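Serine-pyruvate aminotransferase (agxt) (Sulfolobus solfataricus, PDB 3ZRP) is a pyridoxal 5'-phosphate-dependent class-V aminotransferase, thought to transfer the amino group of L-serine to pyruvate and probably also to act on alanine and glyoxylate. Local coordinates at residues I80-N85 / V103-P108. Sequence-based numbering, arbitrary orientation.
Sequences ILVVSN and VKVLRP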
# COMPACT_ATOMS: atom_id res chain seq x y z
N ILE A 80 23.83 -3.37 13.23
CA ILE A 80 23.29 -2.18 12.58
C ILE A 80 23.62 -0.96 13.44
O ILE A 80 23.39 -0.95 14.67
CB ILE A 80 21.73 -2.28 12.43
CG1 ILE A 80 21.33 -3.48 11.56
CG2 ILE A 80 21.13 -0.93 11.90
CD1 ILE A 80 19.82 -3.80 11.62
N LEU A 81 24.10 0.07 12.77
CA LEU A 81 24.25 1.42 13.36
C LEU A 81 23.25 2.40 12.73
O LEU A 81 23.27 2.63 11.51
CB LEU A 81 25.68 1.93 13.15
CG LEU A 81 25.92 3.33 13.76
CD1 LEU A 81 25.93 3.29 15.29
CD2 LEU A 81 27.22 3.93 13.20
N VAL A 82 22.37 2.94 13.56
CA VAL A 82 21.41 3.97 13.15
C VAL A 82 21.89 5.35 13.60
O VAL A 82 22.15 5.59 14.78
CB VAL A 82 20.03 3.72 13.77
CG1 VAL A 82 19.04 4.86 13.38
CG2 VAL A 82 19.51 2.37 13.32
N VAL A 83 21.97 6.27 12.64
CA VAL A 83 22.33 7.67 12.92
C VAL A 83 21.03 8.47 12.92
O VAL A 83 20.54 8.84 11.85
CB VAL A 83 23.29 8.18 11.84
CG1 VAL A 83 23.69 9.63 12.14
CG2 VAL A 83 24.60 7.27 11.79
N SER A 84 20.47 8.70 14.10
CA SER A 84 19.15 9.30 14.27
C SER A 84 19.15 10.74 14.81
O SER A 84 19.55 11.00 15.96
CB SER A 84 18.32 8.46 15.22
OG SER A 84 17.11 9.13 15.50
N ASN A 85 18.65 11.65 13.98
CA ASN A 85 18.47 13.05 14.35
C ASN A 85 17.09 13.38 14.89
O ASN A 85 16.82 14.54 15.19
CB ASN A 85 18.79 13.96 13.17
CG ASN A 85 20.18 13.76 12.69
OD1 ASN A 85 21.09 13.55 13.49
ND2 ASN A 85 20.37 13.81 11.38
N VAL A 103 21.16 -3.59 17.32
CA VAL A 103 21.09 -2.18 16.94
C VAL A 103 21.78 -1.24 17.92
O VAL A 103 21.52 -1.29 19.13
CB VAL A 103 19.62 -1.73 16.77
CG1 VAL A 103 19.55 -0.25 16.38
CG2 VAL A 103 18.93 -2.60 15.73
N LYS A 104 22.62 -0.36 17.40
CA LYS A 104 23.13 0.76 18.17
C LYS A 104 22.69 2.06 17.49
O LYS A 104 22.76 2.17 16.27
CB LYS A 104 24.66 0.72 18.26
CG LYS A 104 25.25 1.88 19.08
CD LYS A 104 26.62 1.57 19.63
CE LYS A 104 27.27 2.81 20.24
NZ LYS A 104 26.60 3.16 21.52
N VAL A 105 22.24 3.03 18.29
CA VAL A 105 21.80 4.33 17.77
C VAL A 105 22.69 5.49 18.27
O VAL A 105 22.96 5.59 19.46
CB VAL A 105 20.31 4.64 18.14
CG1 VAL A 105 19.82 5.87 17.37
CG2 VAL A 105 19.39 3.44 17.85
N LEU A 106 23.20 6.31 17.35
CA LEU A 106 23.84 7.59 17.70
C LEU A 106 22.80 8.72 17.58
O LEU A 106 22.10 8.81 16.56
CB LEU A 106 25.00 7.90 16.75
CG LEU A 106 26.20 6.93 16.71
CD1 LEU A 106 27.18 7.33 15.61
CD2 LEU A 106 26.87 6.89 18.10
N ARG A 107 22.69 9.56 18.61
CA ARG A 107 21.81 10.74 18.55
C ARG A 107 22.56 12.02 18.93
O ARG A 107 23.52 11.95 19.73
CB ARG A 107 20.65 10.54 19.54
CG ARG A 107 19.71 9.41 19.16
CD ARG A 107 18.56 9.30 20.14
NE ARG A 107 17.61 8.28 19.69
CZ ARG A 107 17.68 6.99 20.01
NH1 ARG A 107 18.65 6.52 20.80
NH2 ARG A 107 16.75 6.16 19.54
N PRO A 108 22.12 13.20 18.40
CA PRO A 108 22.70 14.50 18.81
C PRO A 108 21.82 15.21 19.83
O PRO A 108 20.82 14.63 20.26
CB PRO A 108 22.70 15.29 17.50
CG PRO A 108 21.42 14.79 16.78
CD PRO A 108 21.15 13.37 17.29
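Val82 bonds the neighbouring strand through both its N and its O: N donates to Lys104 O at 2.8 Å, and O accepts from Leu106 N at 2.9 Å. Lys104 N bonded to Ile80 O and Ser84 N bonded to Leu106 O extend this parallel pairing in both directions. On one face, Val82 and Val105 lie side by side, while Val82 CG2 meets Val103 CG1 at 4.0 Å. CG1 of Val105, anti to its backbone N (chi1 -169°), reaches Ser84 CB at 3.7 Å and also sits over the centre of one face of the Arg107 guanidinium. On the other face, Leu81 and Leu106 cross obliquely, with Leu81 CD1 3.9 Å from Leu106 CG, and Lys104 adds its CB and CG to the same methyl. The two strands belong to a beta-alpha-beta unit at the edge of the large mixed sheet of this PLP-dependent fold; strand 102-106 is outermost within the chain, and helix 87-96 makes the connection. That helix packs on the valine face through Trp92 and Phe96, whereas helix 116-125 lies against Leu81 and Val83. Beyond the strands, Pro108 CD approaches Ser84 O at 3.2 Å, and its CG touches Asn85 OD1 at 3.5 Å, the two side chains crossing at about a right angle. Asn85 is held by the backbone N of Val114 at OD1 and by Glu144 at ND2, and its side chain lies about 10 Å from a bound PLP. Asp90 accepts from Arg107 NE in a salt bridge and hydrogen-bonds Ser84 OG, while Glu93, also on helix 87-96, pairs with Arg107 NH2.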